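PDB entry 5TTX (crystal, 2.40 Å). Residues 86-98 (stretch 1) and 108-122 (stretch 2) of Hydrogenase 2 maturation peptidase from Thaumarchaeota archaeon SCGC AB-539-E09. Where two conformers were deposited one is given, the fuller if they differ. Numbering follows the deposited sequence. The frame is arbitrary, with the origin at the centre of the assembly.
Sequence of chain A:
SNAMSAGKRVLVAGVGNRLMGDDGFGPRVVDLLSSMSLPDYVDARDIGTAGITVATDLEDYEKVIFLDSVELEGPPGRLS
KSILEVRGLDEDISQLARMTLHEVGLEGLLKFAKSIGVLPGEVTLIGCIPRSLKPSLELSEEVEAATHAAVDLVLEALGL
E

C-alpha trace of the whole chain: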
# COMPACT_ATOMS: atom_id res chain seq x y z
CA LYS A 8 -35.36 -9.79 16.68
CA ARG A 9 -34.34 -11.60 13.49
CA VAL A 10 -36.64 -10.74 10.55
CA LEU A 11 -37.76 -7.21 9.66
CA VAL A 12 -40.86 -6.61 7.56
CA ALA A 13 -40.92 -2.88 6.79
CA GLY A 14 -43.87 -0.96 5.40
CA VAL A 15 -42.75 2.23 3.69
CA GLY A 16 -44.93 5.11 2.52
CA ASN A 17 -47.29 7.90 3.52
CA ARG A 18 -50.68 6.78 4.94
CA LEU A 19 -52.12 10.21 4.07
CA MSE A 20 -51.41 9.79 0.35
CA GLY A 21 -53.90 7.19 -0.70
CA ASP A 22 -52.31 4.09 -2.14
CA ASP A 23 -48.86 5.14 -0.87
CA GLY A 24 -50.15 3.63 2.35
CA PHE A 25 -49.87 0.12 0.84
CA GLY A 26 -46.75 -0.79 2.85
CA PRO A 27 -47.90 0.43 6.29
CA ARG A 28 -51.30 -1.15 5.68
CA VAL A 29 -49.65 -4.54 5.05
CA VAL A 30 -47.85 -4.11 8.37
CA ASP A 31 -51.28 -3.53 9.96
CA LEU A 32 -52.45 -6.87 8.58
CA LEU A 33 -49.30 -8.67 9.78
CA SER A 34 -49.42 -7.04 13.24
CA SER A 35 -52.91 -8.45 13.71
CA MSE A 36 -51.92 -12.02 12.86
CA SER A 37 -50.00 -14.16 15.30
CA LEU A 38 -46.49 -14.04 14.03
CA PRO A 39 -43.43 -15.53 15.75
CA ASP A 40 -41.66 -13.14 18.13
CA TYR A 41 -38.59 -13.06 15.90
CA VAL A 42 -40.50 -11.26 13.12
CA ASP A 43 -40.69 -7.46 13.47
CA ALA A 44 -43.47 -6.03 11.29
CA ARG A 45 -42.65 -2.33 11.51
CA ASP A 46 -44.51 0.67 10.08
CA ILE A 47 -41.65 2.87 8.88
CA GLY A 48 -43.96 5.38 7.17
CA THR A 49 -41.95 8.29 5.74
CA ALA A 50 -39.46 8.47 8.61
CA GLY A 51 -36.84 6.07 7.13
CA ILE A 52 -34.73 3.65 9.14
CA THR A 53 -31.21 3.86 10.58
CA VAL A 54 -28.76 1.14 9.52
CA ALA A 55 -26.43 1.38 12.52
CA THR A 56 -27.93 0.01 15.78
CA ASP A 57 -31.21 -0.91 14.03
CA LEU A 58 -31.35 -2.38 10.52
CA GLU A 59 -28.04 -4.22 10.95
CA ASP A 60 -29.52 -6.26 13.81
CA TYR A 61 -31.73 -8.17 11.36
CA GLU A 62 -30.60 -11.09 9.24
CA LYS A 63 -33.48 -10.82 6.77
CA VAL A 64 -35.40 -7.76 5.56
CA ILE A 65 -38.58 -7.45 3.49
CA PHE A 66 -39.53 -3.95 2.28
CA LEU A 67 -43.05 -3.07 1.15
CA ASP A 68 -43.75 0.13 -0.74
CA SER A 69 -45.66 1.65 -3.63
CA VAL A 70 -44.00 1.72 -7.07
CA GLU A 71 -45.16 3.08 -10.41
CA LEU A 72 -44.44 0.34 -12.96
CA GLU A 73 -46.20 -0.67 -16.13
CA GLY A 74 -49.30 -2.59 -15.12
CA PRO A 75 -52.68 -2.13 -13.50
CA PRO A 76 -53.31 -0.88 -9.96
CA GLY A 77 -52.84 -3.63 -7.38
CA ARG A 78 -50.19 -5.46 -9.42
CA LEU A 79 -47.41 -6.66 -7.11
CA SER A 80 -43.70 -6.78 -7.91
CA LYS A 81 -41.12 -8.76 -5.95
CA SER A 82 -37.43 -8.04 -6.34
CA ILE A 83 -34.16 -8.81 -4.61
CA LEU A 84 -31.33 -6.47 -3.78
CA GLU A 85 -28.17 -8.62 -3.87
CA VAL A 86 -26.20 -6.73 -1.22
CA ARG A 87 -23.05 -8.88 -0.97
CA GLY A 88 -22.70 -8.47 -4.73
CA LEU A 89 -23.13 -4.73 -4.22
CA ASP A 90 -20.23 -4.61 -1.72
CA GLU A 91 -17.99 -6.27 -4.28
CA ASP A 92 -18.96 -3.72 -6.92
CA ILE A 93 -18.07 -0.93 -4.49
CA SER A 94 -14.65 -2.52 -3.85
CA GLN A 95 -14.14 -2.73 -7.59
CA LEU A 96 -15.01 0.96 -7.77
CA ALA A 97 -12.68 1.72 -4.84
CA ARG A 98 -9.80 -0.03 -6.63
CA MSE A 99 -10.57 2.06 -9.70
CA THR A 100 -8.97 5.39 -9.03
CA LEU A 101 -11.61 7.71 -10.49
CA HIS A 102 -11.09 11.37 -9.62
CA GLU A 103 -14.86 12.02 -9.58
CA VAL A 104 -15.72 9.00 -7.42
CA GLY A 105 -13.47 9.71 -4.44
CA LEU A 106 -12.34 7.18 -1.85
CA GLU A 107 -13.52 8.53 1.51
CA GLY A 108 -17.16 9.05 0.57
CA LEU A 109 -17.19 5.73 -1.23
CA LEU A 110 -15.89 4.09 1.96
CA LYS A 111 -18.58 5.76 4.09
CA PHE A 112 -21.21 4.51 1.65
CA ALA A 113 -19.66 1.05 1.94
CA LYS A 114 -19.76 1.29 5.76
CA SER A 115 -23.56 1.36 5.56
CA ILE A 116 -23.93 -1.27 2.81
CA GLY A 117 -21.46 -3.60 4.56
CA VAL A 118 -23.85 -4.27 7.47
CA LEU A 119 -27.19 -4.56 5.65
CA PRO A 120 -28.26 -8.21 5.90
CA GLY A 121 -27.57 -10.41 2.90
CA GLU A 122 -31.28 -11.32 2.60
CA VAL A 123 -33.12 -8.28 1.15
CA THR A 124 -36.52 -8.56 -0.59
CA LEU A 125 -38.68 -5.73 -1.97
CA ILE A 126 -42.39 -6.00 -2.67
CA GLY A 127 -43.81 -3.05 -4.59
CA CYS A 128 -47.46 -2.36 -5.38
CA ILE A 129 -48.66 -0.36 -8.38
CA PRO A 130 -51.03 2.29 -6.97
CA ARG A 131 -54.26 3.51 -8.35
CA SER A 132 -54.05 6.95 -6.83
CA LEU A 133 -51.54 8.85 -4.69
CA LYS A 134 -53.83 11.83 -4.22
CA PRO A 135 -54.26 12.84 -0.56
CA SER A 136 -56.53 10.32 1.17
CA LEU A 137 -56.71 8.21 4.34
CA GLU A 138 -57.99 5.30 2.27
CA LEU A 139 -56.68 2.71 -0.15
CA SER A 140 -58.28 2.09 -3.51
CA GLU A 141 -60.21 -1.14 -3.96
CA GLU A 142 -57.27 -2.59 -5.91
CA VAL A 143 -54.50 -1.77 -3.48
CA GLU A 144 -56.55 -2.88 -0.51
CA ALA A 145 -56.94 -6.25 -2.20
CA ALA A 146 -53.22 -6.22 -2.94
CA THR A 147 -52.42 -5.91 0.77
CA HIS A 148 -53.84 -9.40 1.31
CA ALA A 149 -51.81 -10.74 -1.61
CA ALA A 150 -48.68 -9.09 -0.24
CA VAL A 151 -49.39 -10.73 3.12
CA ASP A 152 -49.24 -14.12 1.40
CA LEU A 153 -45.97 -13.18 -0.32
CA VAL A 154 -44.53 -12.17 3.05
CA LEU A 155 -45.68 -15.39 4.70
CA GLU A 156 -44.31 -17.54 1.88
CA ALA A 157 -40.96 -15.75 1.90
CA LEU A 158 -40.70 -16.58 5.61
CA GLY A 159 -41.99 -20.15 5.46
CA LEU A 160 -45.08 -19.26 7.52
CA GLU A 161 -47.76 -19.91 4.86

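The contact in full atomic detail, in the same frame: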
# COMPACT_ATOMS: atom_id res chain seq x y z
N VAL A 86 -27.04 -7.72 -1.90
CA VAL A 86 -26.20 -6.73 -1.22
C VAL A 86 -24.74 -7.18 -1.14
O VAL A 86 -23.83 -6.34 -1.22
CB VAL A 86 -26.77 -6.40 0.17
CG1 VAL A 86 -25.92 -5.34 0.86
CG2 VAL A 86 -28.20 -5.90 0.04
N ARG A 87 -24.46 -8.47 -0.96
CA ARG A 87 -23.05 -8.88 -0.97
C ARG A 87 -22.43 -8.61 -2.33
O ARG A 87 -21.30 -8.12 -2.42
CB ARG A 87 -22.88 -10.35 -0.56
CG ARG A 87 -23.08 -10.66 0.97
CD ARG A 87 -22.05 -10.03 2.00
NE ARG A 87 -22.27 -8.61 2.34
CZ ARG A 87 -23.21 -8.11 3.16
NH1 ARG A 87 -23.29 -6.80 3.37
NH2 ARG A 87 -24.10 -8.89 3.76
N GLY A 88 -23.17 -8.87 -3.41
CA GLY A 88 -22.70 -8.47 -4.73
C GLY A 88 -22.43 -6.98 -4.80
O GLY A 88 -21.43 -6.54 -5.38
N LEU A 89 -23.29 -6.18 -4.17
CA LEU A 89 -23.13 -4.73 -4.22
C LEU A 89 -21.87 -4.26 -3.50
O LEU A 89 -21.18 -3.36 -3.99
CB LEU A 89 -24.37 -4.05 -3.64
CG LEU A 89 -24.32 -2.54 -3.43
CD1 LEU A 89 -24.13 -1.80 -4.75
CD2 LEU A 89 -25.60 -2.07 -2.71
N ASP A 90 -21.53 -4.87 -2.35
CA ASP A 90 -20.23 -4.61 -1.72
C ASP A 90 -19.10 -4.79 -2.72
O ASP A 90 -18.25 -3.91 -2.89
CB ASP A 90 -19.98 -5.55 -0.54
CG ASP A 90 -21.00 -5.42 0.55
OD1 ASP A 90 -22.02 -4.74 0.33
OD2 ASP A 90 -20.79 -6.01 1.64
N GLU A 91 -19.06 -5.96 -3.35
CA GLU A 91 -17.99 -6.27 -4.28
C GLU A 91 -17.87 -5.20 -5.35
O GLU A 91 -16.76 -4.76 -5.68
CB GLU A 91 -18.21 -7.64 -4.90
CG GLU A 91 -17.77 -8.75 -4.01
CD GLU A 91 -16.33 -8.60 -3.55
OE1 GLU A 91 -16.13 -8.22 -2.38
OE2 GLU A 91 -15.39 -8.83 -4.35
N ASP A 92 -19.01 -4.76 -5.90
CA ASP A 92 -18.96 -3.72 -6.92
C ASP A 92 -18.38 -2.43 -6.37
O ASP A 92 -17.68 -1.71 -7.09
CB ASP A 92 -20.36 -3.47 -7.50
CG ASP A 92 -20.91 -4.70 -8.18
OD1 ASP A 92 -20.10 -5.55 -8.60
OD2 ASP A 92 -22.15 -4.84 -8.30
N ILE A 93 -18.64 -2.12 -5.10
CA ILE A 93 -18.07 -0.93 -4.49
C ILE A 93 -16.56 -1.07 -4.32
O ILE A 93 -15.80 -0.14 -4.60
CB ILE A 93 -18.78 -0.63 -3.16
CG1 ILE A 93 -20.24 -0.26 -3.43
CG2 ILE A 93 -18.09 0.51 -2.41
CD1 ILE A 93 -21.03 -0.05 -2.18
N SER A 94 -16.09 -2.25 -3.88
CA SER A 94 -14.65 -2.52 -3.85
C SER A 94 -14.02 -2.37 -5.22
O SER A 94 -12.93 -1.79 -5.37
CB SER A 94 -14.38 -3.92 -3.33
OG SER A 94 -14.97 -4.13 -2.06
N GLN A 95 -14.69 -2.89 -6.25
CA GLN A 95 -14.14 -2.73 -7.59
C GLN A 95 -14.06 -1.26 -7.97
O GLN A 95 -13.09 -0.83 -8.61
CB GLN A 95 -14.99 -3.50 -8.60
CG GLN A 95 -14.91 -5.01 -8.46
CD GLN A 95 -15.86 -5.72 -9.41
OE1 GLN A 95 -15.53 -5.94 -10.57
NE2 GLN A 95 -17.05 -6.07 -8.92
N LEU A 96 -15.05 -0.48 -7.55
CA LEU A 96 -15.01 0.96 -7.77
C LEU A 96 -13.91 1.61 -6.95
O LEU A 96 -13.22 2.53 -7.42
CB LEU A 96 -16.38 1.55 -7.42
CG LEU A 96 -17.00 2.61 -8.33
CD1 LEU A 96 -16.84 2.24 -9.78
CD2 LEU A 96 -18.47 2.78 -8.00
N ALA A 97 -13.73 1.17 -5.70
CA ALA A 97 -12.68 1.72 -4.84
C ALA A 97 -11.29 1.46 -5.42
O ALA A 97 -10.42 2.33 -5.38
CB ALA A 97 -12.81 1.13 -3.43
N ARG A 98 -11.08 0.26 -5.98
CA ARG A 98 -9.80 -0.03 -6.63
C ARG A 98 -9.56 0.87 -7.82
O ARG A 98 -8.41 1.20 -8.12
CB ARG A 98 -9.74 -1.49 -7.09
CG ARG A 98 -9.67 -2.49 -5.94
CD ARG A 98 -10.10 -3.86 -6.39
NE ARG A 98 -9.15 -4.42 -7.35
CZ ARG A 98 -9.41 -5.46 -8.13
NH1 ARG A 98 -10.59 -6.04 -8.07
NH2 ARG A 98 -8.48 -5.90 -8.97
N GLY A 108 -15.72 9.14 0.65
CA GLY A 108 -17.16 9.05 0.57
C GLY A 108 -17.63 7.69 0.10
O GLY A 108 -18.65 7.17 0.56
N LEU A 109 -16.88 7.09 -0.81
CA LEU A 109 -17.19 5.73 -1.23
C LEU A 109 -17.04 4.73 -0.09
O LEU A 109 -17.75 3.71 -0.06
CB LEU A 109 -16.26 5.35 -2.37
CG LEU A 109 -16.49 4.04 -3.08
CD1 LEU A 109 -17.89 4.11 -3.68
CD2 LEU A 109 -15.46 3.95 -4.13
N LEU A 110 -16.12 4.99 0.84
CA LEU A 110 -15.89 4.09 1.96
C LEU A 110 -16.97 4.24 3.03
O LEU A 110 -17.35 3.26 3.67
CB LEU A 110 -14.50 4.36 2.55
CG LEU A 110 -13.31 3.68 1.86
CD1 LEU A 110 -11.95 4.09 2.49
CD2 LEU A 110 -13.51 2.17 1.91
N LYS A 111 -17.43 5.48 3.23
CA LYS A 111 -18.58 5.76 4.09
C LYS A 111 -19.82 5.05 3.57
O LYS A 111 -20.52 4.35 4.32
CB LYS A 111 -18.82 7.27 4.14
CG LYS A 111 -17.86 8.04 5.02
CD LYS A 111 -17.95 9.55 4.77
CE LYS A 111 -16.84 10.29 5.54
NZ LYS A 111 -16.51 11.64 4.96
N PHE A 112 -20.11 5.22 2.28
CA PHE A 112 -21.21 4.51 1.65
C PHE A 112 -21.08 3.01 1.88
O PHE A 112 -22.06 2.33 2.22
CB PHE A 112 -21.22 4.85 0.17
CG PHE A 112 -22.24 4.11 -0.61
CD1 PHE A 112 -23.58 4.23 -0.29
CD2 PHE A 112 -21.88 3.33 -1.69
CE1 PHE A 112 -24.53 3.55 -1.02
CE2 PHE A 112 -22.84 2.66 -2.42
CZ PHE A 112 -24.16 2.77 -2.08
N ALA A 113 -19.87 2.47 1.72
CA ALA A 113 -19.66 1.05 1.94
C ALA A 113 -19.82 0.67 3.41
O ALA A 113 -20.16 -0.48 3.72
CB ALA A 113 -18.27 0.63 1.41
N LYS A 114 -19.57 1.61 4.34
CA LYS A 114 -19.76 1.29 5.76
C LYS A 114 -21.23 0.97 6.06
O LYS A 114 -21.52 0.06 6.84
CB LYS A 114 -19.27 2.43 6.64
CG LYS A 114 -19.39 2.15 8.13
CD LYS A 114 -18.74 3.26 8.95
CE LYS A 114 -19.31 4.64 8.58
NZ LYS A 114 -18.39 5.76 8.97
N SER A 115 -22.15 1.70 5.43
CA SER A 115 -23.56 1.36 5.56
C SER A 115 -23.86 0.01 4.90
O SER A 115 -24.34 -0.93 5.55
CB SER A 115 -24.42 2.47 4.95
OG SER A 115 -23.95 3.74 5.38
N ILE A 116 -23.58 -0.09 3.60
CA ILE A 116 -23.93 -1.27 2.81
C ILE A 116 -23.36 -2.54 3.44
O ILE A 116 -23.99 -3.60 3.43
CB ILE A 116 -23.44 -1.07 1.36
CG1 ILE A 116 -24.07 0.18 0.77
CG2 ILE A 116 -23.81 -2.21 0.48
CD1 ILE A 116 -25.58 0.13 0.76
N GLY A 117 -22.16 -2.44 4.02
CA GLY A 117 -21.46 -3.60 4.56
C GLY A 117 -22.16 -4.31 5.71
O GLY A 117 -21.80 -5.45 6.03
N VAL A 118 -23.15 -3.67 6.35
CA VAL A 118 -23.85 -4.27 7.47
C VAL A 118 -25.33 -4.54 7.20
O VAL A 118 -25.98 -5.18 8.03
CB VAL A 118 -23.72 -3.43 8.76
CG1 VAL A 118 -22.26 -3.31 9.19
CG2 VAL A 118 -24.33 -2.08 8.56
N LEU A 119 -25.88 -4.08 6.07
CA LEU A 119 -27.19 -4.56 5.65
C LEU A 119 -27.16 -6.08 5.59
O LEU A 119 -26.09 -6.66 5.38
CB LEU A 119 -27.59 -4.02 4.27
CG LEU A 119 -27.79 -2.52 4.02
CD1 LEU A 119 -28.36 -2.25 2.60
CD2 LEU A 119 -28.66 -1.89 5.10
N PRO A 120 -28.25 -6.75 5.96
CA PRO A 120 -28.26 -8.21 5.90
C PRO A 120 -28.29 -8.68 4.46
O PRO A 120 -28.84 -8.02 3.58
CB PRO A 120 -29.55 -8.59 6.64
CG PRO A 120 -30.37 -7.34 6.67
CD PRO A 120 -29.41 -6.20 6.69
N GLY A 121 -27.67 -9.85 4.24
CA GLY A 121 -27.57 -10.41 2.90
C GLY A 121 -28.90 -10.79 2.28
O GLY A 121 -28.97 -10.95 1.05
N GLU A 122 -29.96 -10.92 3.08
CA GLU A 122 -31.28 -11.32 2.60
C GLU A 122 -32.21 -10.10 2.56
O GLU A 122 -32.80 -9.73 3.57
CB GLU A 122 -31.85 -12.42 3.49
CG GLU A 122 -30.97 -13.62 3.57
CD GLU A 122 -31.42 -14.73 2.64
OE1 GLU A 122 -32.61 -15.09 2.70
OE2 GLU A 122 -30.59 -15.23 1.86

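Helix 86-98 packs nearly antiparallel against helix 108-116, their axes 166° apart in direction and 10.2 Å apart at closest approach. Within each helix the backbone N-H groups are largely spent on i to i+4 bonds, such as Ile93 N to Leu89 O (3.0 Å). Between the helices the contact is mostly apolar. Ile93 fits among Leu109, Phe112, Ala113 and Ile116; its CD1 lies 3.3 Å from Phe112 CE2, and its CG2 is 3.8 Å from Ala113 CB. Ala113 presents only a methyl here, and the branched chain lies close against it. In return Ile116 sits among Val86, Leu89, Asp90 and Ile93. Near the C-terminal end of helix 86-98, Leu109 CD2 lies 3.9 Å from Ala97 CB.

The polar chemistry gathers around Arg87, whose side chain curls so that its end reaches the turn from Ile116 to Leu119. Asp90, one helical turn on, holds it there: Arg87 NE and NH1 each donate to Asp90 OD2 at 3.1 Å, a salt bridge within the helix. Asp90 OD1 instead lies 3.1 Å from Ile116 CG2. Leu119 O, at the guanidinium edge, accepts weak bonds from Arg87 NH1 and NH2, both at 3.4 Å. Ile116 O and Gly117 O also lie 3.3 Å from Arg87 NH1, but poor angles rule out hydrogen bonds; Ile116 O accepts a weak bond from Leu119 N (3.3 Å). The two weak bonds to Leu119 O are the only hydrogen bonds between the stretches.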